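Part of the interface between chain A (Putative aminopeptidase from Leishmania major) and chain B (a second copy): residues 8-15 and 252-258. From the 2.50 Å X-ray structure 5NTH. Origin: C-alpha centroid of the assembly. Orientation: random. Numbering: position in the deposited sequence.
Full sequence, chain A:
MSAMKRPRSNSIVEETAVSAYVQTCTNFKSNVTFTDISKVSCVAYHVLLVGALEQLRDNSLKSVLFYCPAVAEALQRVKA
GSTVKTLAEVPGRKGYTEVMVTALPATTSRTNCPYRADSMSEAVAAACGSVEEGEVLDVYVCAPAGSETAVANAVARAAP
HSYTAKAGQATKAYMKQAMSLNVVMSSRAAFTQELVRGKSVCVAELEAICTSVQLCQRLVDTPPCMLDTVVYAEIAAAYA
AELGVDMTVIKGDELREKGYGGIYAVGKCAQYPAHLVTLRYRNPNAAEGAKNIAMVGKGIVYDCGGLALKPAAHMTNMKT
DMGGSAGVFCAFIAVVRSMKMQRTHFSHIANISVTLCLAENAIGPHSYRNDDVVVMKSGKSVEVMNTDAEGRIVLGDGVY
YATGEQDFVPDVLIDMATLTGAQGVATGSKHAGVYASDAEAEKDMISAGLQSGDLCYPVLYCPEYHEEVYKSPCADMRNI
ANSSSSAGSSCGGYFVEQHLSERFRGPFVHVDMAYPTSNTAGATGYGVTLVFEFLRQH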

# COMPACT_ATOMS: atom_id res chain seq x y z
N ARG A 8 37.96 7.69 -13.82
CA ARG A 8 36.55 8.01 -13.49
C ARG A 8 35.63 8.09 -14.73
O ARG A 8 35.18 7.05 -15.23
CB ARG A 8 36.44 9.25 -12.59
CG ARG A 8 35.12 9.33 -11.84
CD ARG A 8 34.87 10.70 -11.23
NE ARG A 8 33.78 11.43 -11.88
CZ ARG A 8 32.53 11.57 -11.41
NH1 ARG A 8 32.14 11.02 -10.27
NH2 ARG A 8 31.65 12.29 -12.10
N SER A 9 35.32 9.30 -15.21
CA SER A 9 34.43 9.47 -16.36
C SER A 9 35.22 9.58 -17.67
O SER A 9 36.44 9.78 -17.68
CB SER A 9 33.44 10.66 -16.20
OG SER A 9 33.90 11.86 -16.81
N ASN A 10 34.45 9.46 -18.76
CA ASN A 10 34.91 9.54 -20.15
C ASN A 10 34.93 11.00 -20.70
O ASN A 10 34.83 11.21 -21.91
CB ASN A 10 33.93 8.68 -20.98
CG ASN A 10 34.60 7.93 -22.11
OD1 ASN A 10 35.42 7.03 -21.87
ND2 ASN A 10 34.24 8.27 -23.35
N SER A 11 35.10 11.98 -19.81
CA SER A 11 34.75 13.39 -20.09
C SER A 11 35.69 14.44 -19.45
O SER A 11 35.82 14.52 -18.23
CB SER A 11 33.31 13.66 -19.66
OG SER A 11 33.05 15.05 -19.48
N ILE A 12 36.26 15.29 -20.29
CA ILE A 12 37.24 16.31 -19.87
C ILE A 12 36.60 17.32 -18.90
O ILE A 12 37.19 17.71 -17.90
CB ILE A 12 37.85 17.09 -21.09
CG1 ILE A 12 38.12 16.18 -22.33
CG2 ILE A 12 39.14 17.78 -20.67
CD1 ILE A 12 37.08 16.22 -23.46
N VAL A 13 35.37 17.72 -19.21
CA VAL A 13 34.68 18.78 -18.47
C VAL A 13 34.30 18.32 -17.07
O VAL A 13 34.58 19.00 -16.09
CB VAL A 13 33.39 19.26 -19.22
CG1 VAL A 13 32.48 20.12 -18.32
CG2 VAL A 13 33.76 20.02 -20.49
N GLU A 14 33.63 17.18 -17.02
CA GLU A 14 33.22 16.57 -15.76
C GLU A 14 34.48 16.35 -14.89
O GLU A 14 34.48 16.68 -13.71
CB GLU A 14 32.47 15.26 -16.04
CG GLU A 14 31.61 14.70 -14.91
CD GLU A 14 30.70 13.55 -15.38
OE1 GLU A 14 29.87 13.78 -16.30
OE2 GLU A 14 30.81 12.42 -14.85
N GLU A 15 35.54 15.84 -15.51
CA GLU A 15 36.77 15.53 -14.79
C GLU A 15 37.50 16.75 -14.32
O GLU A 15 38.17 16.70 -13.30
CB GLU A 15 37.71 14.66 -15.61
CG GLU A 15 37.28 13.19 -15.77
CD GLU A 15 36.73 12.54 -14.51
OE1 GLU A 15 37.37 12.63 -13.44
OE2 GLU A 15 35.63 11.94 -14.58
N GLY B 252 24.25 12.60 -27.37
CA GLY B 252 25.06 11.81 -26.44
C GLY B 252 26.01 12.64 -25.62
O GLY B 252 25.57 13.50 -24.89
N ASP B 253 27.32 12.39 -25.75
CA ASP B 253 28.36 13.18 -25.03
C ASP B 253 28.44 14.64 -25.45
O ASP B 253 28.82 15.48 -24.65
CB ASP B 253 29.75 12.50 -25.12
CG ASP B 253 29.76 11.07 -24.52
OD1 ASP B 253 28.74 10.59 -23.95
OD2 ASP B 253 30.80 10.40 -24.64
N GLU B 254 28.05 14.93 -26.69
CA GLU B 254 27.94 16.30 -27.18
C GLU B 254 27.03 17.16 -26.27
O GLU B 254 27.27 18.37 -26.13
CB GLU B 254 27.46 16.33 -28.64
N LEU B 255 26.02 16.55 -25.65
CA LEU B 255 25.12 17.27 -24.74
C LEU B 255 25.83 17.68 -23.49
O LEU B 255 25.80 18.84 -23.08
CB LEU B 255 23.94 16.41 -24.32
CG LEU B 255 22.89 16.22 -25.39
CD1 LEU B 255 22.00 15.03 -25.03
CD2 LEU B 255 22.08 17.50 -25.55
N ARG B 256 26.48 16.70 -22.88
CA ARG B 256 27.25 16.96 -21.69
C ARG B 256 28.41 17.91 -21.98
O ARG B 256 28.61 18.83 -21.22
CB ARG B 256 27.76 15.66 -21.10
CG ARG B 256 28.59 15.86 -19.83
CD ARG B 256 29.10 14.56 -19.25
NE ARG B 256 29.65 13.66 -20.25
CZ ARG B 256 30.11 12.44 -19.98
NH1 ARG B 256 30.11 11.95 -18.75
NH2 ARG B 256 30.58 11.71 -20.97
N GLU B 257 29.18 17.67 -23.05
CA GLU B 257 30.32 18.56 -23.40
C GLU B 257 29.86 20.02 -23.62
O GLU B 257 30.53 20.95 -23.18
CB GLU B 257 31.08 18.07 -24.65
N LYS B 258 28.71 20.20 -24.25
CA LYS B 258 28.24 21.55 -24.56
C LYS B 258 27.31 22.12 -23.49
O LYS B 258 26.65 23.12 -23.74
CB LYS B 258 27.58 21.56 -25.95
CG LYS B 258 28.53 21.10 -27.06
CD LYS B 258 27.93 21.14 -28.47
CE LYS B 258 27.84 22.55 -29.05
NZ LYS B 258 28.05 22.55 -30.53

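A small protein contact is often organised around one long, charged side chain that reaches across a gap the backbones never close, and the meeting of these two copies of a putative aminopeptidase illustrates the principle well. On chain A, a loop runs into the first turn of a helix that begins at Ile A12; on chain B, a short helical segment presents Arg B256. The backbones stay apart: the nearest CA atoms, those of Val A13 and Glu B257, are 6.6 Å from each other, and no backbone-to-backbone hydrogen bond joins the stretches. Side chains must span the space, and Arg B256 contributes the largest share of the 254 Å² buried between them.

The electrostatic element is a salt bridge. Arg B256, extended through chi1 and chi2 (both t) and turned at chi3 (p), places NH1 3.1 Å from Glu A14 OE1. With an N-H...acceptor angle of 156°, charge attraction and a well-directed hydrogen bond coincide, and the carboxylate oxygen lies at the edge of the guanidinium, near its plane, where the N-H groups point. This is the only hydrogen bond between the stretches.

Both partners are also tied to their own chains. Glu A14 OE2 receives a weak hydrogen bond from Arg A8 NH2 at 2.9 Å, part of a second salt bridge, so the carboxylate is shared between arginines of the two copies. The Arg A8 side chain also makes a weak bond from NE to Glu A15 OE2 at 3.3 Å, while Ser A9 N donates to that same oxygen at 2.7 Å, fastening the loop to the helix it precedes. On chain B, Arg B256 NH2 and Asp B253 OD1, three residues apart in sequence, form a long salt bridge of 3.7 Å.

Packing complements charge. Ser A11 CB lies over one face of the guanidinium, 3.4 Å from Arg B256 CZ, using the flat surface that in-plane hydrogen bonding leaves free. Ser A11 has a structural task as well: as the N-cap residue, its OG accepts a weak bond from Glu A14 N at 3.3 Å, satisfying an amide at the start of the helix. The cap and the salt bridge thus involve the same glutamate, through its backbone and its side chain respectively.

Two looser contacts add to the packing. Val A13 CG2 approaches Glu B257 O at 4.3 Å, and Asn A10 ND2 lies 4.2 Å from Asp B253 OD2, too far for a direct hydrogen bond.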